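Local structure of pyrrolysyl-tRNA synthetase (Desulfitobacterium hafniense, 3DSQ) at residues V92-I97 / I152-T157; L175-L180 / V251-G256; Y19-E24 / G282-I287; S12-V17 / M34-A39. The protein probably joins pyrrolysine to its cognate tRNA at the expense of ATP, working as a homodimeric class II aminoacyl-tRNA synthetase. One frame throughout, in Å; residues are numbered along the deposited sequence.

From the N terminus, the chain first enters contact 4, where 12-17 meets 34-39 and closes a short loop holding helices 16-24 and 29-32. Contact 3 opens within that loop, at 19-24, but closes only at the C-terminal segment 282-287, so contacts 3 and 4 cross; they share helix 16-24 and touch where L22 packs on W14. The large loop of contact 3 encloses contacts 1 and 2, which follow each other in series. Contact 1 ties the loop after strand 90-91 to strand 150-159, and contact 2 pairs strand 171-180 with strand 250-256. These two adjoin in the main catalytic-domain sheet, about 46 and 45 Å, centre to centre, from contact 4.

Contact 1: V92-I97 / I152-T157; sequences VVTPTI and IFEIGT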
# COMPACT_ATOMS: atom_id res chain seq x y z
N VAL B 92 -11.01 -1.75 5.27
CA VAL B 92 -10.41 -0.75 6.15
C VAL B 92 -8.92 -0.59 5.84
O VAL B 92 -8.31 -1.47 5.25
CB VAL B 92 -10.55 -1.12 7.65
CG1 VAL B 92 -12.00 -1.28 8.01
CG2 VAL B 92 -9.76 -2.42 7.95
N VAL B 93 -8.36 0.55 6.22
CA VAL B 93 -6.95 0.82 6.01
C VAL B 93 -6.39 1.39 7.33
O VAL B 93 -6.74 2.50 7.77
CB VAL B 93 -6.73 1.78 4.82
CG1 VAL B 93 -7.42 3.12 5.05
CG2 VAL B 93 -5.25 1.96 4.58
N THR B 94 -5.50 0.62 7.93
CA THR B 94 -4.92 0.95 9.23
C THR B 94 -3.40 1.19 9.25
O THR B 94 -2.69 0.91 8.29
CB THR B 94 -5.28 -0.18 10.24
OG1 THR B 94 -4.69 -1.41 9.83
CG2 THR B 94 -6.80 -0.39 10.30
N PRO B 95 -2.89 1.72 10.38
CA PRO B 95 -1.45 2.00 10.51
C PRO B 95 -0.53 0.82 10.20
O PRO B 95 -0.81 -0.32 10.56
CB PRO B 95 -1.30 2.44 11.97
CG PRO B 95 -2.64 3.00 12.31
CD PRO B 95 -3.59 2.02 11.64
N THR B 96 0.56 1.10 9.51
CA THR B 96 1.53 0.06 9.24
C THR B 96 2.53 0.07 10.40
O THR B 96 3.28 -0.88 10.58
CB THR B 96 2.28 0.30 7.93
OG1 THR B 96 2.96 1.55 7.99
CG2 THR B 96 1.29 0.32 6.76
N ILE B 97 2.53 1.14 11.19
CA ILE B 97 3.41 1.21 12.36
C ILE B 97 2.54 0.86 13.57
O ILE B 97 1.57 1.55 13.85
CB ILE B 97 4.02 2.64 12.57
CG1 ILE B 97 4.90 3.01 11.38
CG2 ILE B 97 4.88 2.67 13.87
CD1 ILE B 97 5.33 4.46 11.33
N ILE B 152 -15.24 -7.50 7.93
CA ILE B 152 -14.18 -6.54 7.70
C ILE B 152 -12.93 -7.16 7.05
O ILE B 152 -12.61 -8.32 7.31
CB ILE B 152 -13.78 -5.90 9.05
CG1 ILE B 152 -14.92 -5.01 9.55
CG2 ILE B 152 -12.48 -5.13 8.91
CD1 ILE B 152 -15.11 -3.75 8.78
N PHE B 153 -12.24 -6.40 6.22
CA PHE B 153 -11.01 -6.90 5.60
C PHE B 153 -10.07 -5.76 5.27
O PHE B 153 -10.50 -4.61 5.18
CB PHE B 153 -11.29 -7.70 4.32
CG PHE B 153 -11.60 -6.85 3.12
CD1 PHE B 153 -12.86 -6.31 2.93
CD2 PHE B 153 -10.62 -6.63 2.14
CE1 PHE B 153 -13.16 -5.57 1.79
CE2 PHE B 153 -10.90 -5.89 1.00
CZ PHE B 153 -12.17 -5.36 0.82
N GLU B 154 -8.79 -6.09 5.12
CA GLU B 154 -7.77 -5.11 4.75
C GLU B 154 -6.76 -5.79 3.85
O GLU B 154 -6.44 -6.96 3.99
CB GLU B 154 -7.06 -4.51 5.99
CG GLU B 154 -5.99 -3.44 5.62
CD GLU B 154 -5.42 -2.66 6.81
OE1 GLU B 154 -4.60 -1.73 6.59
OE2 GLU B 154 -5.79 -2.95 7.97
N ILE B 155 -6.27 -5.03 2.88
CA ILE B 155 -5.26 -5.50 1.94
C ILE B 155 -4.13 -4.51 2.17
O ILE B 155 -4.31 -3.32 1.98
CB ILE B 155 -5.72 -5.36 0.48
CG1 ILE B 155 -6.94 -6.26 0.21
CG2 ILE B 155 -4.56 -5.70 -0.45
CD1 ILE B 155 -7.44 -6.20 -1.24
N GLY B 156 -2.97 -4.98 2.61
CA GLY B 156 -1.91 -4.02 2.85
C GLY B 156 -0.55 -4.58 3.19
O GLY B 156 -0.40 -5.73 3.62
N THR B 157 0.44 -3.73 3.03
CA THR B 157 1.82 -4.09 3.27
C THR B 157 2.11 -4.49 4.71
O THR B 157 1.68 -3.83 5.64
CB THR B 157 2.74 -2.92 2.88
OG1 THR B 157 2.42 -2.51 1.54
CG2 THR B 157 4.22 -3.34 2.92
O HOH W 1 -7.46 -2.18 2.63
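The CA of V92 is nearest that of E154 (5.3 Å) as the loop 92-97 leaves strand 90-91 and runs roughly with strand 152-157, the two directions 30° apart; V92 N gives F153 O the one direct backbone bond, at 2.9 Å. Next to it the methyls of V92 cross the I152 branch at about a right angle, CG2 to CG2 4.0 Å. The main grip comes from E154. Its CG is anti to the backbone N (chi1 -179°); the extended chain beyond it brings the carboxylate to T94 N and OG1. T94 N points almost straight at E154 OE1 (2.9 Å, 177°) but from above the carboxylate plane, while T94 OG1 donates to the syn lone pair of OE2 at 2.7 Å. Water 1 bridges V92 O and I155 N. P95, after helix 72-85 and strand 90-91, is consistent with the motif 1 proline of class II synthetases, here beside the first motif 2 strand, and T96 OG1 reaches E171 of the second subunit. Although buried, the carboxylate is bonded at both oxygens and has a salt bridge to R128 at OE1, which would favour the ionised form and hold the loop beside the dimer interface.

Contact 2: L175-L180 / V251-G256; sequences LNLTEL and VGLGFG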
# COMPACT_ATOMS: atom_id res chain seq x y z
N LEU B 175 -3.83 -9.90 2.49
CA LEU B 175 -5.26 -9.70 2.37
C LEU B 175 -5.72 -10.49 3.58
O LEU B 175 -5.34 -11.64 3.75
CB LEU B 175 -5.83 -10.34 1.10
CG LEU B 175 -7.32 -10.75 1.20
CD1 LEU B 175 -8.18 -9.53 1.50
CD2 LEU B 175 -7.77 -11.42 -0.09
N ASN B 176 -6.51 -9.87 4.44
CA ASN B 176 -6.99 -10.59 5.60
C ASN B 176 -8.46 -10.25 5.72
O ASN B 176 -8.79 -9.12 6.03
CB ASN B 176 -6.26 -10.15 6.87
CG ASN B 176 -6.52 -11.08 8.04
OD1 ASN B 176 -7.64 -11.55 8.24
ND2 ASN B 176 -5.48 -11.33 8.83
N LEU B 177 -9.32 -11.22 5.44
CA LEU B 177 -10.75 -10.97 5.56
C LEU B 177 -11.30 -11.70 6.77
O LEU B 177 -10.84 -12.78 7.13
CB LEU B 177 -11.51 -11.36 4.29
CG LEU B 177 -11.37 -12.69 3.56
CD1 LEU B 177 -11.32 -13.85 4.53
CD2 LEU B 177 -12.58 -12.82 2.63
N THR B 178 -12.29 -11.09 7.40
CA THR B 178 -12.83 -11.66 8.62
C THR B 178 -14.31 -11.40 8.79
O THR B 178 -14.87 -10.52 8.15
CB THR B 178 -12.17 -11.04 9.85
OG1 THR B 178 -12.58 -9.67 9.94
CG2 THR B 178 -10.64 -11.08 9.72
N GLU B 179 -14.91 -12.18 9.67
CA GLU B 179 -16.31 -12.02 10.01
C GLU B 179 -16.37 -12.24 11.51
O GLU B 179 -15.89 -13.26 12.02
CB GLU B 179 -17.21 -13.05 9.30
CG GLU B 179 -18.69 -12.85 9.63
CD GLU B 179 -19.61 -13.79 8.87
OE1 GLU B 179 -19.62 -15.00 9.19
OE2 GLU B 179 -20.32 -13.33 7.95
N LEU B 180 -16.92 -11.26 12.22
CA LEU B 180 -17.06 -11.32 13.66
C LEU B 180 -18.54 -11.59 13.95
O LEU B 180 -19.40 -10.82 13.52
CB LEU B 180 -16.66 -9.99 14.30
CG LEU B 180 -16.95 -9.82 15.79
CD1 LEU B 180 -15.98 -10.66 16.62
CD2 LEU B 180 -16.80 -8.35 16.14
N VAL B 251 -14.23 -15.79 12.21
CA VAL B 251 -13.39 -16.50 11.26
C VAL B 251 -12.57 -15.45 10.54
O VAL B 251 -13.01 -14.33 10.34
CB VAL B 251 -14.20 -17.31 10.23
CG1 VAL B 251 -14.94 -18.45 10.93
CG2 VAL B 251 -15.16 -16.40 9.48
N GLY B 252 -11.35 -15.83 10.18
CA GLY B 252 -10.47 -14.92 9.48
C GLY B 252 -9.57 -15.73 8.57
O GLY B 252 -9.10 -16.80 8.95
N LEU B 253 -9.33 -15.21 7.38
CA LEU B 253 -8.48 -15.89 6.42
C LEU B 253 -7.48 -14.87 5.89
O LEU B 253 -7.85 -13.75 5.55
CB LEU B 253 -9.35 -16.43 5.27
CG LEU B 253 -8.77 -17.43 4.28
CD1 LEU B 253 -8.31 -18.69 4.99
CD2 LEU B 253 -9.84 -17.77 3.23
N GLY B 254 -6.21 -15.27 5.85
CA GLY B 254 -5.18 -14.38 5.35
C GLY B 254 -4.41 -14.92 4.16
O GLY B 254 -4.02 -16.08 4.15
N PHE B 255 -4.18 -14.06 3.16
CA PHE B 255 -3.45 -14.45 1.96
C PHE B 255 -2.22 -13.58 1.69
O PHE B 255 -2.19 -12.39 2.01
CB PHE B 255 -4.33 -14.33 0.70
CG PHE B 255 -5.62 -15.11 0.75
CD1 PHE B 255 -6.63 -14.79 1.66
CD2 PHE B 255 -5.87 -16.12 -0.18
CE1 PHE B 255 -7.86 -15.45 1.63
CE2 PHE B 255 -7.10 -16.79 -0.22
CZ PHE B 255 -8.09 -16.44 0.69
N GLY B 256 -1.20 -14.18 1.09
CA GLY B 256 -0.02 -13.44 0.69
C GLY B 256 -0.26 -13.24 -0.80
O GLY B 256 -0.26 -14.20 -1.54
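The class II catalytic sheet has its motif 2 and motif 3 strands side by side here: L175 pairs with F255, L177 with L253 and E179 with V251, all antiparallel hydrogen-bonded pairs, and the strand axes run at 168°. Six backbone bonds join the strands, the shortest being F255 N to L175 O at 2.7 Å. Between them, the CA-H groups of N176, T178, G252 and G254 make CA-H...O contacts with carbonyl oxygens, as with G254 CA to L175 O at 3.2 Å.

On the face carrying L175, L177, L253 and F255, neighbours lie side by side and point the same way. L177 CG sits between its backbone N and carbonyl carbon (chi1 50°), and beyond it CD1 presses on L253 CB at 3.3 Å, tighter than normal carbon contact. Farther along, L175 CD2 meets F255 CD1 obliquely at 4.0 Å. Helix 187-201 covers this face, M194 on L177 and V198 on both L175 and F255. E179 CB touches V251 CG2 (3.9 Å).

On the other face N176 and T178 stand opposite G254 and G252, as non-hydrogen-bonded pairs; T178 CG2 lies 3.9 Å from G252 CA, and its OG1 bonds to I152 O and W139. G256 occupies the N-cap position of helix 257-265, the strand-to-helix step of motif 3. The chemistry implies a sheet with a largely apolar, helix-covered side whose one buried carboxylate, E179, is paired with R151 and R190, and one low, glycine-lined side, the latter consistent with the active-site face of this family.

Contact 3: Y19-E24 / G282-I287; sequences YQRLKE and GVRLNI
R21 and R284 both send CG anti to the backbone N and then bend at chi2 (50° and 71°), turning CD aside; the rest of each chain carries the guanidinium on, that of R21 to N286 and that of R284 beside E24. The R21 guanidinium meets N286 tip to tip, its plane 68° from that of the amide. NH1 donates to N286 OD1 at 2.9 Å and NH2 to N286 O at 3.0 Å, a two-nitrogen, end-on grip that takes one oxygen from the side chain and one from the backbone. N286 is the centre of an inverse gamma turn; its backbone O and side-chain OD1 both face R21. Helix 16-24 is thereby bound to the C-terminal end of the chain, with R21, E24 and R284 forming a salt-bridge network. E24 and R284 point the same way: OE1 of E24 lies 3.5 Å from NE of R284, and the same OE1 takes a weak bond from R21 NH1 at 3.4 Å. That shared carboxylate should offset the repulsion between the two arginines. R21 NE has a further salt bridge to E50 on helix 39-68. N286 OD1 also sits over the centre of the R284 guanidinium, 3.1 Å above its plane. At the backbone, water 2 donates to E24 O at 2.6 Å and accepts from R284 N, while E141 of the second subunit packs against R284.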
# COMPACT_ATOMS: atom_id res chain seq x y z
N TYR B 19 22.09 -19.43 -13.62
CA TYR B 19 20.88 -19.99 -13.04
C TYR B 19 19.99 -18.87 -12.48
O TYR B 19 18.78 -18.83 -12.72
CB TYR B 19 21.26 -20.97 -11.94
CG TYR B 19 20.10 -21.69 -11.29
CD1 TYR B 19 19.58 -22.86 -11.84
CD2 TYR B 19 19.53 -21.20 -10.11
CE1 TYR B 19 18.52 -23.54 -11.23
CE2 TYR B 19 18.47 -21.87 -9.49
CZ TYR B 19 17.97 -23.03 -10.06
OH TYR B 19 16.94 -23.70 -9.42
N GLN B 20 20.60 -17.95 -11.73
CA GLN B 20 19.85 -16.84 -11.14
C GLN B 20 19.24 -15.94 -12.21
O GLN B 20 18.12 -15.45 -12.06
CB GLN B 20 20.76 -15.98 -10.25
CG GLN B 20 20.01 -14.83 -9.60
CD GLN B 20 20.91 -13.86 -8.83
OE1 GLN B 20 21.74 -13.15 -9.43
NE2 GLN B 20 20.75 -13.82 -7.52
N ARG B 21 20.00 -15.69 -13.27
CA ARG B 21 19.54 -14.85 -14.37
C ARG B 21 18.31 -15.49 -15.04
O ARG B 21 17.30 -14.83 -15.28
CB ARG B 21 20.69 -14.67 -15.38
CG ARG B 21 20.35 -13.83 -16.61
CD ARG B 21 19.69 -12.52 -16.25
NE ARG B 21 19.58 -11.62 -17.40
CZ ARG B 21 18.97 -10.44 -17.38
NH1 ARG B 21 18.41 -10.00 -16.26
NH2 ARG B 21 18.94 -9.69 -18.47
N LEU B 22 18.41 -16.78 -15.34
CA LEU B 22 17.31 -17.49 -15.96
C LEU B 22 16.08 -17.48 -15.06
O LEU B 22 14.95 -17.46 -15.55
CB LEU B 22 17.74 -18.93 -16.28
CG LEU B 22 18.88 -19.05 -17.30
CD1 LEU B 22 19.21 -20.51 -17.52
CD2 LEU B 22 18.48 -18.39 -18.63
N LYS B 23 16.31 -17.49 -13.75
CA LYS B 23 15.19 -17.47 -12.81
C LYS B 23 14.51 -16.11 -12.81
O LYS B 23 13.29 -16.03 -12.79
CB LYS B 23 15.66 -17.81 -11.39
CG LYS B 23 15.11 -19.13 -10.86
CD LYS B 23 15.13 -19.18 -9.33
CE LYS B 23 14.54 -20.50 -8.83
NZ LYS B 23 14.45 -20.54 -7.33
N GLU B 24 15.30 -15.04 -12.83
CA GLU B 24 14.75 -13.69 -12.85
C GLU B 24 13.91 -13.48 -14.11
O GLU B 24 12.97 -12.67 -14.12
CB GLU B 24 15.84 -12.63 -12.88
CG GLU B 24 16.92 -12.74 -11.82
CD GLU B 24 17.91 -11.60 -11.94
OE1 GLU B 24 18.29 -11.25 -13.08
OE2 GLU B 24 18.30 -11.05 -10.89
N GLY B 282 5.98 -8.64 -13.11
CA GLY B 282 6.59 -9.94 -13.34
C GLY B 282 7.80 -9.96 -14.25
O GLY B 282 8.36 -11.02 -14.47
N VAL B 283 8.22 -8.82 -14.78
CA VAL B 283 9.36 -8.77 -15.69
C VAL B 283 10.61 -8.08 -15.11
O VAL B 283 10.52 -6.96 -14.63
CB VAL B 283 8.98 -8.04 -17.01
CG1 VAL B 283 10.12 -8.11 -18.00
CG2 VAL B 283 7.71 -8.67 -17.60
N ARG B 284 11.76 -8.75 -15.17
CA ARG B 284 13.01 -8.17 -14.67
C ARG B 284 13.31 -7.02 -15.62
O ARG B 284 13.25 -7.18 -16.83
CB ARG B 284 14.14 -9.21 -14.72
CG ARG B 284 15.49 -8.72 -14.21
CD ARG B 284 15.53 -8.51 -12.70
NE ARG B 284 16.87 -8.13 -12.27
CZ ARG B 284 17.37 -6.89 -12.35
NH1 ARG B 284 16.64 -5.89 -12.82
NH2 ARG B 284 18.63 -6.67 -11.99
N LEU B 285 13.64 -5.85 -15.08
CA LEU B 285 13.85 -4.68 -15.93
C LEU B 285 15.13 -4.54 -16.76
O LEU B 285 15.09 -3.94 -17.84
CB LEU B 285 13.65 -3.41 -15.10
CG LEU B 285 12.20 -3.26 -14.61
CD1 LEU B 285 12.11 -2.19 -13.56
CD2 LEU B 285 11.27 -2.95 -15.80
N ASN B 286 16.24 -5.09 -16.30
CA ASN B 286 17.47 -4.97 -17.07
C ASN B 286 17.50 -5.95 -18.24
O ASN B 286 18.39 -6.79 -18.32
CB ASN B 286 18.68 -5.16 -16.16
CG ASN B 286 18.82 -6.58 -15.69
OD1 ASN B 286 17.83 -7.27 -15.47
ND2 ASN B 286 20.06 -7.03 -15.51
N ILE B 287 16.54 -5.83 -19.15
CA ILE B 287 16.49 -6.72 -20.30
C ILE B 287 16.57 -5.98 -21.63
O ILE B 287 15.94 -6.45 -22.61
CB ILE B 287 15.21 -7.57 -20.29
CG1 ILE B 287 13.97 -6.68 -20.41
CG2 ILE B 287 15.15 -8.39 -19.01
CD1 ILE B 287 12.67 -7.44 -20.48
O HOH W 2 11.38 -11.55 -15.77
O HOH W 3 20.81 -9.06 -13.40

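Contact 4: S12-V17 / M34-A39; sequences SFWTKV and MGFSDA
S12 O is gripped by F36 N at 2.7 Å and also touched by the CA-H of G35, at 3.4 Å to G35 CA. With S12 N bonded back to F36 O, this makes a single antiparallel beta bridge in the N-terminal region, joining the loop before helix 16-24 to the loop that leads from helix 29-32 into helix 39-68. Both loops end in helix caps, T15 on one side and D38 on the other. The S12 CB bond points toward 34-39, with CB 3.3 Å from F36 O.

Around the bridge the aromatics close in. CE2 of F36 sits 3.4 Å above one face of the W14 indole, offset toward the rim near CH2, and the ring planes meet obliquely at 51°. W14 CZ2 also reaches M34 CB. The indole is held from the far end by W14 NE1 bonding to Q31 O, and R42 of helix 39-68 packs on both W14 and F36 while its NE bonds to F13 O. On the other flank the F13 ring lies against the G35 backbone. Water 4, in the plane of that ring at its edge, donates to M34 O at 2.6 Å.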
# COMPACT_ATOMS: atom_id res chain seq x y z
N SER B 12 27.82 -30.63 -17.51
CA SER B 12 28.03 -29.20 -17.28
C SER B 12 26.70 -28.45 -17.15
O SER B 12 25.95 -28.34 -18.12
CB SER B 12 28.85 -28.58 -18.42
OG SER B 12 30.15 -29.13 -18.46
N PHE B 13 26.44 -27.93 -15.95
CA PHE B 13 25.20 -27.21 -15.69
C PHE B 13 25.42 -25.70 -15.58
O PHE B 13 26.55 -25.23 -15.67
CB PHE B 13 24.53 -27.74 -14.43
CG PHE B 13 24.26 -29.22 -14.48
CD1 PHE B 13 25.23 -30.13 -14.09
CD2 PHE B 13 23.04 -29.69 -14.95
CE1 PHE B 13 25.00 -31.51 -14.17
CE2 PHE B 13 22.79 -31.06 -15.04
CZ PHE B 13 23.77 -31.97 -14.65
N TRP B 14 24.33 -24.96 -15.39
CA TRP B 14 24.41 -23.50 -15.27
C TRP B 14 25.28 -23.11 -14.09
O TRP B 14 25.33 -23.82 -13.09
CB TRP B 14 23.02 -22.89 -15.02
CG TRP B 14 21.98 -23.18 -16.06
CD1 TRP B 14 20.71 -23.62 -15.83
CD2 TRP B 14 22.11 -23.03 -17.47
NE1 TRP B 14 20.04 -23.76 -17.02
CE2 TRP B 14 20.87 -23.40 -18.04
CE3 TRP B 14 23.15 -22.61 -18.31
CZ2 TRP B 14 20.64 -23.36 -19.43
CZ3 TRP B 14 22.93 -22.58 -19.68
CH2 TRP B 14 21.68 -22.95 -20.23
N THR B 15 25.97 -21.97 -14.22
CA THR B 15 26.77 -21.46 -13.11
C THR B 15 25.68 -20.80 -12.27
O THR B 15 24.61 -20.46 -12.79
CB THR B 15 27.75 -20.38 -13.55
OG1 THR B 15 27.03 -19.29 -14.15
CG2 THR B 15 28.78 -20.95 -14.54
N LYS B 16 25.95 -20.62 -10.98
CA LYS B 16 24.97 -20.01 -10.09
C LYS B 16 24.44 -18.69 -10.66
O LYS B 16 23.25 -18.39 -10.53
CB LYS B 16 25.58 -19.77 -8.70
CG LYS B 16 24.63 -19.15 -7.68
CD LYS B 16 23.40 -20.02 -7.43
CE LYS B 16 22.46 -19.41 -6.38
NZ LYS B 16 22.29 -17.94 -6.58
N VAL B 17 25.31 -17.91 -11.29
CA VAL B 17 24.88 -16.64 -11.85
C VAL B 17 23.98 -16.79 -13.08
O VAL B 17 23.06 -16.00 -13.29
CB VAL B 17 26.09 -15.75 -12.20
CG1 VAL B 17 26.78 -16.25 -13.46
CG2 VAL B 17 25.64 -14.31 -12.34
N MET B 34 18.85 -27.90 -17.27
CA MET B 34 19.60 -28.35 -18.45
C MET B 34 21.09 -28.54 -18.23
O MET B 34 21.75 -27.73 -17.56
CB MET B 34 19.39 -27.39 -19.61
CG MET B 34 18.00 -27.48 -20.21
SD MET B 34 17.78 -26.23 -21.45
CE MET B 34 18.62 -27.00 -22.87
N GLY B 35 21.61 -29.62 -18.79
CA GLY B 35 23.02 -29.93 -18.70
C GLY B 35 23.60 -29.94 -20.10
O GLY B 35 22.89 -30.21 -21.08
N PHE B 36 24.90 -29.68 -20.21
CA PHE B 36 25.56 -29.63 -21.50
C PHE B 36 26.86 -30.43 -21.48
O PHE B 36 27.36 -30.78 -20.41
CB PHE B 36 25.83 -28.17 -21.85
CG PHE B 36 24.59 -27.35 -21.91
CD1 PHE B 36 23.83 -27.29 -23.08
CD2 PHE B 36 24.11 -26.72 -20.76
CE1 PHE B 36 22.61 -26.63 -23.10
CE2 PHE B 36 22.89 -26.07 -20.78
CZ PHE B 36 22.14 -26.02 -21.95
N SER B 37 27.40 -30.69 -22.67
CA SER B 37 28.63 -31.45 -22.81
C SER B 37 29.86 -30.73 -22.28
O SER B 37 30.84 -31.36 -21.91
CB SER B 37 28.86 -31.81 -24.28
OG SER B 37 27.81 -32.63 -24.77
N ASP B 38 29.81 -29.40 -22.24
CA ASP B 38 30.93 -28.60 -21.77
C ASP B 38 30.49 -27.17 -21.50
O ASP B 38 29.38 -26.77 -21.88
CB ASP B 38 32.03 -28.61 -22.84
CG ASP B 38 31.53 -28.11 -24.18
OD1 ASP B 38 31.44 -26.88 -24.36
OD2 ASP B 38 31.22 -28.95 -25.05
N ALA B 39 31.36 -26.40 -20.85
CA ALA B 39 31.08 -25.01 -20.49
C ALA B 39 30.79 -24.07 -21.66
O ALA B 39 29.89 -23.23 -21.58
CB ALA B 39 32.24 -24.46 -19.65
O HOH W 4 21.44 -26.75 -15.17